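Local coordinates for putative exported protein (Bordetella pertussis Tohama I, PDB 2PFZ), which probably serves as the periplasmic receptor of a tripartite ATP-independent transporter, binding pyroglutamic acid for uptake into the cell, at residues Arg52-Gly56 / Asn57-Ile61; Phe83-Gly87 / Tyr88-Phe92; Pro100-Glu103 / Lys104-Ser108; Thr185-Thr189 / Lys190-Tyr194; Val210-Lys214 / Lys215-Ala219. All blocks are in the same frame, centred on the assembly; numbering follows the deposited sequence.

Contact 1 of 5, residues Arg52-Gly56 / Asn57-Ile61; sequences RAVQG and NQAQI
Gln58 folds back over the last turn of helix 50-55, and its side chain can be traced outward against Arg52 and Ala53. CB sits 3.5 Å from Ala53 O. CG, kept beside the backbone N by a chi1 of -61°, draws away from that oxygen, and the chain beyond it runs extended toward the guanidinium of Arg52. There the tip atom NE2 stands 3.2 Å from Arg52 NH1; both nitrogens are donors, so this approach is a meeting of polar groups without a bond between them. The other tip atom, Gln58 OE1, lies 3.5 Å from the same Arg52 NH1. The amide and guanidinium planes are inclined by 25°.

The backbone does the holding. Asn57 leaves the helix with a positive phi of 56°. Its N donates to Val54 O (3.0 Å), from well above the carbonyl plane, and Gln58 N makes a weak, strongly bent bond to Ala53 O (2.8 Å); these two bonds back into the last turn, together with the positive phi, make a Schellman motif. A straighter bond joins Ala59 N to that same Ala53 O at 3.1 Å, so one carbonyl takes two donors. Val54 CA adds a CA-H...O contact to Ala59 O (3.2 Å). On the buried side Val54 CG2 packs on Ile61 C at 3.6 Å; Met111 of strand 111-118 also touches Val54, and Ile61 begins the next strand.

The chemistry implies a helix end closed by main-chain bonds and an apolar inner side, with Arg52 and Gln58 lying against each other on the exposed side.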
# COMPACT_ATOMS: atom_id res chain seq x y z
N ARG A 52 12.54 9.61 0.55
CA ARG A 52 13.76 10.44 0.50
C ARG A 52 13.42 11.92 0.33
O ARG A 52 14.07 12.78 0.93
CB ARG A 52 14.68 9.94 -0.62
CG ARG A 52 16.04 10.63 -0.74
CD ARG A 52 16.00 11.88 -1.65
NE ARG A 52 15.71 11.55 -3.05
CZ ARG A 52 15.05 12.33 -3.89
NH1 ARG A 52 14.58 13.50 -3.47
NH2 ARG A 52 14.83 11.94 -5.15
N ALA A 53 12.40 12.22 -0.48
CA ALA A 53 11.94 13.61 -0.67
C ALA A 53 11.50 14.26 0.65
O ALA A 53 11.87 15.40 0.93
CB ALA A 53 10.84 13.67 -1.71
N VAL A 54 10.75 13.52 1.48
CA VAL A 54 10.30 14.02 2.78
C VAL A 54 11.47 14.00 3.80
O VAL A 54 11.58 14.90 4.62
CB VAL A 54 9.09 13.22 3.33
CG1 VAL A 54 8.72 13.68 4.75
CG2 VAL A 54 7.90 13.34 2.39
N GLN A 55 12.33 12.99 3.75
CA GLN A 55 13.48 12.93 4.63
C GLN A 55 14.36 14.18 4.51
O GLN A 55 14.86 14.69 5.53
CB GLN A 55 14.32 11.69 4.36
CG GLN A 55 15.42 11.51 5.38
CD GLN A 55 16.26 10.29 5.13
OE1 GLN A 55 17.24 10.06 5.82
NE2 GLN A 55 15.86 9.47 4.15
N GLY A 56 14.57 14.64 3.29
CA GLY A 56 15.47 15.78 3.02
C GLY A 56 14.72 17.09 3.13
O GLY A 56 15.29 18.17 2.89
N ASN A 57 13.45 17.01 3.53
CA ASN A 57 12.57 18.16 3.54
C ASN A 57 12.46 18.86 2.18
O ASN A 57 12.24 20.08 2.13
CB ASN A 57 12.96 19.19 4.62
CG ASN A 57 11.80 20.09 5.00
OD1 ASN A 57 10.64 19.67 4.93
ND2 ASN A 57 12.09 21.34 5.41
N GLN A 58 12.62 18.10 1.09
CA GLN A 58 12.29 18.66 -0.25
C GLN A 58 10.77 18.81 -0.41
O GLN A 58 10.26 19.79 -1.00
CB GLN A 58 12.87 17.82 -1.39
CG GLN A 58 14.39 17.69 -1.40
CD GLN A 58 14.91 16.89 -2.59
OE1 GLN A 58 14.36 16.94 -3.71
NE2 GLN A 58 15.99 16.16 -2.36
N ALA A 59 10.03 17.81 0.10
CA ALA A 59 8.59 17.93 0.33
C ALA A 59 8.43 17.82 1.83
O ALA A 59 9.10 17.00 2.42
CB ALA A 59 7.83 16.79 -0.40
N GLN A 60 7.58 18.65 2.45
CA GLN A 60 7.41 18.63 3.91
C GLN A 60 6.57 17.45 4.39
O GLN A 60 6.63 17.07 5.55
CB GLN A 60 6.77 19.93 4.40
CG GLN A 60 7.57 21.18 4.01
CD GLN A 60 7.10 21.80 2.71
OE1 GLN A 60 6.56 21.14 1.82
NE2 GLN A 60 7.30 23.11 2.60
N ILE A 61 5.81 16.88 3.47
CA ILE A 61 4.83 15.83 3.74
C ILE A 61 4.72 15.01 2.46
O ILE A 61 4.94 15.53 1.36
CB ILE A 61 3.48 16.49 4.15
CG1 ILE A 61 2.38 15.45 4.45
CG2 ILE A 61 3.01 17.48 3.07
CD1 ILE A 61 1.28 15.95 5.46

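Contact 2 of 5, residues Phe83-Gly87 / Tyr88-Phe92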
# COMPACT_ATOMS: atom_id res chain seq x y z
N PHE A 83 -0.71 -14.05 3.70
CA PHE A 83 -1.39 -14.94 4.63
C PHE A 83 -0.99 -14.82 6.10
O PHE A 83 -0.83 -15.81 6.81
CB PHE A 83 -1.41 -16.38 4.05
CG PHE A 83 -2.33 -16.47 2.88
CD1 PHE A 83 -3.69 -16.67 3.10
CD2 PHE A 83 -1.89 -16.22 1.59
CE1 PHE A 83 -4.58 -16.68 2.05
CE2 PHE A 83 -2.82 -16.24 0.52
CZ PHE A 83 -4.15 -16.47 0.79
N LEU A 84 -0.83 -13.57 6.51
CA LEU A 84 -0.57 -13.20 7.89
C LEU A 84 -1.77 -12.39 8.41
O LEU A 84 -2.23 -12.64 9.53
CB LEU A 84 0.72 -12.37 7.99
CG LEU A 84 1.07 -11.86 9.37
CD1 LEU A 84 1.29 -12.99 10.36
CD2 LEU A 84 2.30 -10.99 9.22
N ALA A 85 -2.27 -11.44 7.60
CA ALA A 85 -3.42 -10.63 7.98
C ALA A 85 -4.22 -10.45 6.71
O ALA A 85 -3.84 -9.69 5.81
CB ALA A 85 -2.99 -9.26 8.60
N THR A 86 -5.34 -11.17 6.62
CA THR A 86 -6.02 -11.35 5.35
C THR A 86 -7.43 -10.74 5.38
O THR A 86 -8.35 -11.22 4.74
CB THR A 86 -6.12 -12.86 5.02
OG1 THR A 86 -6.74 -13.53 6.13
CG2 THR A 86 -4.72 -13.46 4.78
N GLY A 87 -7.59 -9.66 6.13
CA GLY A 87 -8.87 -8.93 6.17
C GLY A 87 -8.63 -7.58 6.81
O GLY A 87 -7.55 -7.35 7.36
N TYR A 88 -9.63 -6.70 6.75
CA TYR A 88 -9.49 -5.34 7.30
C TYR A 88 -9.22 -5.31 8.81
O TYR A 88 -8.40 -4.53 9.28
CB TYR A 88 -10.69 -4.48 6.91
CG TYR A 88 -10.60 -3.93 5.50
CD1 TYR A 88 -9.82 -2.81 5.22
CD2 TYR A 88 -11.24 -4.57 4.42
CE1 TYR A 88 -9.71 -2.29 3.92
CE2 TYR A 88 -11.14 -4.04 3.11
CZ TYR A 88 -10.36 -2.91 2.88
OH TYR A 88 -10.27 -2.38 1.61
N ASP A 89 -9.92 -6.13 9.59
CA ASP A 89 -9.70 -6.13 11.03
C ASP A 89 -8.31 -6.65 11.39
O ASP A 89 -7.59 -6.05 12.22
CB ASP A 89 -10.78 -6.97 11.74
CG ASP A 89 -10.54 -7.07 13.23
OD1 ASP A 89 -10.58 -6.03 13.90
OD2 ASP A 89 -10.32 -8.20 13.71
N ALA A 90 -7.92 -7.76 10.79
CA ALA A 90 -6.57 -8.29 11.05
C ALA A 90 -5.52 -7.29 10.59
O ALA A 90 -4.50 -7.09 11.25
CB ALA A 90 -6.38 -9.64 10.36
N SER A 91 -5.78 -6.64 9.46
CA SER A 91 -4.85 -5.64 8.93
C SER A 91 -4.71 -4.45 9.89
O SER A 91 -3.60 -3.98 10.14
CB SER A 91 -5.33 -5.11 7.57
OG SER A 91 -4.46 -4.07 7.10
N PHE A 92 -5.84 -3.94 10.40
CA PHE A 92 -5.75 -2.85 11.39
C PHE A 92 -4.99 -3.28 12.66
O PHE A 92 -4.19 -2.54 13.24
CB PHE A 92 -7.14 -2.31 11.75
CG PHE A 92 -7.07 -0.99 12.46
CD1 PHE A 92 -6.87 0.17 11.74
CD2 PHE A 92 -7.15 -0.93 13.84
CE1 PHE A 92 -6.76 1.40 12.37
CE2 PHE A 92 -7.05 0.29 14.49
CZ PHE A 92 -6.86 1.45 13.76
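Gly87 stands at the N-cap of helix 88-107, itself extended before the chain turns helical, and Gly87 O accepts the first-turn bond from Ser91 N at 2.8 Å with an N-H...O angle of 151°. The donor is tilted by 19° from the carbonyl plane. Ser91 also brings its CB to 3.2 Å from Gly87 O, so this oxygen is flanked by carbon as well as gripped by nitrogen.

Two alanines make the side-chain contact. Ala85 and Ala90 direct their methyl groups at each other, CB to CB 3.8 Å, and Ala85 CB rests slightly closer still to Ala90 O, at 3.7 Å. Tyr298 of helix 289-299 touches both methyls. Tyr88 CB lies 3.7 Å from Gly87 C. A chi1 of -80° sets Tyr88 CG opposite the carbonyl carbon; the ring reaches Trp240 and Asn247 of helix 222-256, and its OH is hydrogen-bonded to Ser243. Asp89 looks along its own helix, where it forms a salt bridge with Lys93.

With glycine at the N-cap, that residue has no side chain to offer the first-turn amides, and Gly87 N is itself buried with no partner in the model. Across this junction the contact therefore rests on the Ser91-Gly87 bond and the methyl pair, while the carboxylate of Asp89 in the first turn would probably interact favourably with the helix dipole.

Contact 3 of 5, residues Pro100-Glu103 / Lys104-Ser108; sequences PFLE and KKLAS
Leu102 and Leu106, one turn apart on helix 88-107, carry the apolar part of the contact: they run alongside each other in the same direction, with Leu102 CG 4.2 Å from Leu106 CD1. A chi1 of -172° at Leu102 and one of -78° at Leu106 bring the two branched ends together. Tyr76 and Leu113 touch both leucines, which places this stripe between strand 111-118 and a loop. Phe101 faces another neighbour, Ala293 and Met294 of helix 289-299.

Main-chain hydrogen bonds form the second group, all of the alpha-helical i to i+4 kind. Lys104 N donates to Pro100 O (3.0 Å), Lys105 N to Phe101 O (3.0 Å), Leu106 N to Leu102 O (2.8 Å) and Ala107 N to Glu103 O (2.8 Å). The ladder is thus complete just beyond the kink at Pro100 and Phe101.

The polar side-chain term is Ser108 OG, which gives a 2.6 Å bond to Lys105 O and so occupies a carbonyl near the helix end. Lys105 NZ reaches a long, weak ion pair with Asp73.

The chemistry is that of an amphipathic helix: leucines buried on the sheet side, Glu103 and Lys104 exposed, and a serine hydroxyl bonded to Lys105 O.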
# COMPACT_ATOMS: atom_id res chain seq x y z
N PRO A 100 4.28 1.39 16.57
CA PRO A 100 5.35 1.99 17.41
C PRO A 100 6.75 1.81 16.81
O PRO A 100 7.61 2.70 16.92
CB PRO A 100 5.22 1.23 18.75
CG PRO A 100 3.82 0.66 18.74
CD PRO A 100 3.52 0.36 17.31
N PHE A 101 6.97 0.68 16.16
CA PHE A 101 8.24 0.41 15.51
C PHE A 101 8.44 1.22 14.21
O PHE A 101 9.57 1.61 13.90
CB PHE A 101 8.41 -1.09 15.26
CG PHE A 101 8.50 -1.89 16.53
CD1 PHE A 101 9.74 -2.18 17.09
CD2 PHE A 101 7.35 -2.32 17.19
CE1 PHE A 101 9.83 -2.90 18.29
CE2 PHE A 101 7.44 -3.04 18.39
CZ PHE A 101 8.69 -3.33 18.92
N LEU A 102 7.36 1.43 13.46
CA LEU A 102 7.36 2.31 12.28
C LEU A 102 7.72 3.75 12.70
O LEU A 102 8.60 4.40 12.10
CB LEU A 102 5.99 2.29 11.62
CG LEU A 102 5.76 2.99 10.26
CD1 LEU A 102 6.85 2.70 9.24
CD2 LEU A 102 4.42 2.58 9.71
N GLU A 103 7.04 4.23 13.73
CA GLU A 103 7.30 5.57 14.25
C GLU A 103 8.72 5.72 14.76
O GLU A 103 9.34 6.75 14.51
CB GLU A 103 6.32 5.91 15.36
CG GLU A 103 4.89 6.04 14.90
CD GLU A 103 4.01 6.63 15.96
OE1 GLU A 103 3.37 5.86 16.69
OE2 GLU A 103 3.99 7.87 16.08
N LYS A 104 9.21 4.73 15.49
CA LYS A 104 10.60 4.73 15.94
C LYS A 104 11.59 4.82 14.77
O LYS A 104 12.47 5.70 14.75
CB LYS A 104 10.89 3.52 16.84
CG LYS A 104 12.36 3.34 17.23
CD LYS A 104 12.57 2.13 18.10
CE LYS A 104 14.00 2.00 18.63
NZ LYS A 104 14.19 0.66 19.30
N LYS A 105 11.42 3.94 13.78
CA LYS A 105 12.30 3.95 12.61
C LYS A 105 12.24 5.28 11.88
O LYS A 105 13.27 5.83 11.52
CB LYS A 105 11.96 2.78 11.66
CG LYS A 105 12.77 2.78 10.34
CD LYS A 105 14.20 2.32 10.58
CE LYS A 105 15.07 2.53 9.35
NZ LYS A 105 16.46 2.20 9.72
N LEU A 106 11.03 5.80 11.67
CA LEU A 106 10.88 7.08 10.99
C LEU A 106 11.54 8.20 11.79
O LEU A 106 12.19 9.09 11.21
CB LEU A 106 9.41 7.39 10.74
CG LEU A 106 8.72 6.66 9.57
CD1 LEU A 106 7.22 6.84 9.69
CD2 LEU A 106 9.22 7.15 8.20
N ALA A 107 11.37 8.16 13.11
CA ALA A 107 12.01 9.16 13.99
C ALA A 107 13.53 9.21 13.88
O ALA A 107 14.10 10.32 13.91
CB ALA A 107 11.57 9.01 15.42
N SER A 108 14.17 8.05 13.73
CA SER A 108 15.64 7.93 13.54
C SER A 108 16.15 8.63 12.28
O SER A 108 17.36 8.86 12.13
CB SER A 108 16.08 6.46 13.51
OG SER A 108 15.76 5.87 12.26

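Contact 4 of 5, residues Thr185-Thr189 / Lys190-Tyr194. With PCA (pyroglutamic acid), chain B.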
# COMPACT_ATOMS: atom_id res chain seq x y z
N THR A 185 -6.84 -0.71 -8.00
CA THR A 185 -5.82 -0.57 -9.06
C THR A 185 -6.24 -1.20 -10.37
O THR A 185 -6.07 -0.59 -11.44
CB THR A 185 -4.45 -1.09 -8.61
OG1 THR A 185 -3.98 -0.26 -7.55
CG2 THR A 185 -3.45 -1.04 -9.76
N GLY A 186 -6.80 -2.41 -10.29
CA GLY A 186 -7.34 -3.07 -11.49
C GLY A 186 -8.32 -2.19 -12.23
O GLY A 186 -8.22 -2.02 -13.45
N PHE A 187 -9.28 -1.62 -11.50
CA PHE A 187 -10.28 -0.74 -12.11
C PHE A 187 -9.66 0.55 -12.65
O PHE A 187 -9.89 0.92 -13.81
CB PHE A 187 -11.38 -0.41 -11.10
CG PHE A 187 -12.53 0.35 -11.69
CD1 PHE A 187 -13.53 -0.32 -12.40
CD2 PHE A 187 -12.63 1.73 -11.53
CE1 PHE A 187 -14.61 0.38 -12.95
CE2 PHE A 187 -13.71 2.44 -12.08
CZ PHE A 187 -14.70 1.75 -12.78
N ASP A 188 -8.86 1.22 -11.82
CA ASP A 188 -8.34 2.54 -12.17
C ASP A 188 -7.36 2.55 -13.36
O ASP A 188 -7.09 3.61 -13.94
CB ASP A 188 -7.66 3.19 -10.97
CG ASP A 188 -8.64 3.66 -9.91
OD1 ASP A 188 -9.84 3.87 -10.18
OD2 ASP A 188 -8.18 3.83 -8.78
N THR A 189 -6.83 1.38 -13.70
CA THR A 189 -5.89 1.25 -14.80
C THR A 189 -6.55 0.53 -15.98
O THR A 189 -5.88 0.19 -16.98
CB THR A 189 -4.60 0.49 -14.37
OG1 THR A 189 -4.93 -0.83 -13.90
CG2 THR A 189 -3.80 1.28 -13.31
N LYS A 190 -7.86 0.32 -15.86
CA LYS A 190 -8.64 -0.45 -16.82
C LYS A 190 -7.98 -1.77 -17.20
O LYS A 190 -7.85 -2.10 -18.38
CB LYS A 190 -8.94 0.41 -18.07
CG LYS A 190 -9.87 1.56 -17.77
CD LYS A 190 -10.77 1.86 -18.97
CE LYS A 190 -10.17 2.89 -19.89
NZ LYS A 190 -10.73 4.22 -19.59
N THR A 191 -7.56 -2.51 -16.17
CA THR A 191 -6.88 -3.82 -16.32
C THR A 191 -7.77 -4.84 -17.06
O THR A 191 -7.27 -5.71 -17.76
CB THR A 191 -6.42 -4.36 -14.94
OG1 THR A 191 -5.29 -3.59 -14.54
CG2 THR A 191 -5.97 -5.83 -14.99
N TYR A 192 -9.08 -4.68 -16.91
CA TYR A 192 -10.06 -5.51 -17.60
C TYR A 192 -9.96 -5.52 -19.13
O TYR A 192 -10.44 -6.46 -19.79
CB TYR A 192 -11.47 -5.14 -17.16
CG TYR A 192 -11.84 -3.69 -17.34
CD1 TYR A 192 -11.82 -2.80 -16.26
CD2 TYR A 192 -12.23 -3.19 -18.59
CE1 TYR A 192 -12.17 -1.45 -16.42
CE2 TYR A 192 -12.59 -1.85 -18.75
CZ TYR A 192 -12.55 -1.00 -17.67
OH TYR A 192 -12.93 0.31 -17.85
N GLU A 193 -9.36 -4.48 -19.71
CA GLU A 193 -9.12 -4.46 -21.15
C GLU A 193 -8.12 -5.55 -21.60
O GLU A 193 -8.20 -6.07 -22.72
CB GLU A 193 -8.69 -3.06 -21.59
CG GLU A 193 -9.79 -2.02 -21.44
CD GLU A 193 -9.36 -0.61 -21.81
OE1 GLU A 193 -8.15 -0.36 -21.91
OE2 GLU A 193 -10.25 0.25 -22.00
N TYR A 194 -7.22 -5.95 -20.70
CA TYR A 194 -6.10 -6.81 -21.06
C TYR A 194 -6.01 -8.09 -20.28
O TYR A 194 -5.42 -9.07 -20.74
CB TYR A 194 -4.79 -6.04 -20.87
CG TYR A 194 -4.68 -4.83 -21.74
CD1 TYR A 194 -4.32 -4.94 -23.08
CD2 TYR A 194 -4.94 -3.56 -21.24
CE1 TYR A 194 -4.22 -3.82 -23.90
CE2 TYR A 194 -4.84 -2.43 -22.04
CZ TYR A 194 -4.48 -2.57 -23.37
OH TYR A 194 -4.38 -1.45 -24.16
N PCA B . -2.33 -0.99 -5.69
CA PCA B . -0.97 -0.43 -5.66
CB PCA B . -0.19 -0.95 -4.45
CG PCA B . -1.12 -1.91 -3.73
CD PCA B . -2.40 -1.82 -4.51
OE PCA B . -3.45 -2.38 -4.16
C PCA B . -0.26 -0.93 -6.90
O PCA B . 0.77 -0.40 -7.33
OXT PCA B . -0.74 -1.91 -7.50
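Helix 183-188 ends between Gly186 and Thr191: Thr191 N donates to Gly186 O at 2.8 Å, nearly along the C=O axis, and inside that loop Lys190 N donates to Phe187 O at 2.9 Å, from well above the carbonyl plane. Lys190 has a phi of 47°, and the chain then enters the 3-10 turn 191-193.

Side by side above this turn, the hydroxyls of Thr189 and Thr191 approach to 2.9 Å, OG1 to OG1, a pair whose proton cannot be assigned. With chi1 at 59°, Thr189 OG1 sits in the crowded position between backbone N and carbonyl carbon, from which it donates to Thr185 O at 2.7 Å. Thr191 OG1 is hydrogen-bonded to Tyr179 OH, tying the turn to strand 178-181.

The paired backbone bonds and the positive phi make this a Schellman motif with Lys190 as C-prime, closing the helix that lines the pyroglutamate pocket.

On the other flank, Phe187 CD1 and Tyr192 CE1 meet at 4.4 Å, with the rings turned obliquely. Lys190 CA lies over one Tyr192 face, toward the rim. Trp249 of helix 222-256 makes an edge-to-face contact with Phe187.

Toward the start of the helix, the ring N of pyroglutamic acid donates to Thr185 OG1, 2.6 Å away with an N-H...O angle of 166°. The methyl carbon Thr185 CG2 packs 3.6 Å from the ligand's OXT. Ser181, Ser182 and Arg142 supply further hydrogen bonds to the ligand.

Contact 5 of 5, residues Val210-Lys214 / Lys215-Ala219; sequences VLVNK and KAFDA
Asn213 swings its amide over the start of helix 214-218 by two torsions: chi1 of -179° sets CG opposite the backbone N, and chi2 of -86° turns OD1 toward the amide hydrogens of the first turn. OD1 then accepts from Ala216 N at 3.0 Å, the donor lying in the carbonyl plane on a lone pair. Lys215 CB packs against the same oxygen from 3.2 Å. The other end of the amide, ND2, is hydrogen-bonded to Val54 O, so both ends of the group are held and its rotation is fixed.

The main chain of Asn213 joins in, for its O receives Phe217 N at 2.9 Å. One residue on, Lys214 O accepts from Asp218 N, also at 2.9 Å, with Asp218 CB close beside it.

Across the cap, Val212 aims its side chain at the helix, and CG1 comes to 3.9 Å from Phe217 CB. The phenyl ring continues past this point, with a chi1 of 179°, to touch Met112 of strand 111-118 and Leu228 of helix 222-256.

Asn213 closes strand 207-213, the middle strand of a three-stranded antiparallel sheet between 61-65 and 111-118. The arrangement is a side-chain N-cap at a strand-to-helix junction, and the apolar touch between the residue before the cap, Val212, and the fourth helical residue after it, Phe217, matches a hydrophobic staple.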
# COMPACT_ATOMS: atom_id res chain seq x y z
N VAL A 210 1.28 8.46 5.25
CA VAL A 210 1.61 9.86 5.02
C VAL A 210 2.64 10.25 6.07
O VAL A 210 2.37 10.16 7.28
CB VAL A 210 0.36 10.73 5.08
CG1 VAL A 210 0.74 12.23 5.04
CG2 VAL A 210 -0.57 10.37 3.90
N LEU A 211 3.82 10.65 5.60
CA LEU A 211 4.97 10.98 6.43
C LEU A 211 5.13 12.48 6.42
O LEU A 211 4.80 13.13 5.44
CB LEU A 211 6.24 10.37 5.86
CG LEU A 211 6.25 8.91 5.43
CD1 LEU A 211 7.69 8.52 5.03
CD2 LEU A 211 5.72 7.99 6.53
N VAL A 212 5.66 13.00 7.52
CA VAL A 212 5.88 14.43 7.70
C VAL A 212 7.32 14.63 8.14
O VAL A 212 7.84 13.90 9.02
CB VAL A 212 4.90 15.02 8.77
CG1 VAL A 212 5.24 16.48 9.08
CG2 VAL A 212 3.46 14.94 8.30
N ASN A 213 7.99 15.62 7.54
CA ASN A 213 9.31 16.02 8.01
C ASN A 213 9.24 16.74 9.38
O ASN A 213 8.51 17.74 9.53
CB ASN A 213 10.00 16.92 6.96
CG ASN A 213 11.39 17.34 7.39
OD1 ASN A 213 11.56 18.34 8.11
ND2 ASN A 213 12.39 16.59 6.95
N LYS A 214 9.97 16.22 10.37
CA LYS A 214 9.90 16.77 11.75
C LYS A 214 10.26 18.26 11.80
O LYS A 214 9.60 19.05 12.48
CB LYS A 214 10.87 16.03 12.70
CG LYS A 214 10.65 14.54 12.84
CD LYS A 214 9.78 14.20 14.06
CE LYS A 214 9.96 12.76 14.55
NZ LYS A 214 9.24 12.63 15.91
N LYS A 215 11.33 18.63 11.10
CA LYS A 215 11.75 20.05 11.06
C LYS A 215 10.65 20.95 10.50
O LYS A 215 10.39 22.03 11.03
CB LYS A 215 13.05 20.21 10.26
CG LYS A 215 14.29 19.80 11.01
CD LYS A 215 15.53 20.28 10.24
CE LYS A 215 16.77 19.54 10.70
NZ LYS A 215 17.93 19.89 9.82
N ALA A 216 9.99 20.48 9.44
CA ALA A 216 8.88 21.24 8.83
C ALA A 216 7.71 21.36 9.81
O ALA A 216 7.06 22.41 9.90
CB ALA A 216 8.44 20.58 7.53
N PHE A 217 7.42 20.27 10.52
CA PHE A 217 6.34 20.24 11.50
C PHE A 217 6.61 21.25 12.64
O PHE A 217 5.71 22.03 13.03
CB PHE A 217 6.23 18.81 12.05
CG PHE A 217 5.17 18.64 13.09
CD1 PHE A 217 3.84 18.52 12.72
CD2 PHE A 217 5.51 18.59 14.44
CE1 PHE A 217 2.82 18.38 13.69
CE2 PHE A 217 4.52 18.44 15.42
CZ PHE A 217 3.17 18.31 15.04
N ASP A 218 7.85 21.21 13.13
CA ASP A 218 8.33 22.01 14.25
C ASP A 218 8.27 23.52 14.01
O ASP A 218 8.16 24.31 14.98
CB ASP A 218 9.77 21.60 14.58
CG ASP A 218 9.84 20.32 15.40
OD1 ASP A 218 8.78 19.78 15.77
OD2 ASP A 218 10.97 19.85 15.66
N ALA A 219 8.35 23.91 12.74
CA ALA A 219 8.29 25.31 12.35
C ALA A 219 6.89 25.89 12.48
O ALA A 219 6.73 27.12 12.52
CB ALA A 219 8.82 25.49 10.94

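Contacts 1 and 5 form one neighbourhood, their centres 9 Å apart: Gln60 O and Asn213 N are hydrogen-bonded at 2.8 Å, so the capped strand end of one borders the helix exit of the other. Contact 3 touches contact 5, Leu106 CD1 packing on Leu211 CD2 at 3.7 Å, and stays about 6 Å from contact 1 at the nearest atoms. Contacts 2 and 3 share helix 88-107 but lie about 21 Å apart, centre to centre. Contact 4 belongs to the other part of the receptor, about 35 Å, centre to centre, from contacts 3 and 5, and binds the ligand through Thr185. Contact 2 does not touch the ligand; the Tyr88 side chain is about 9 Å from it.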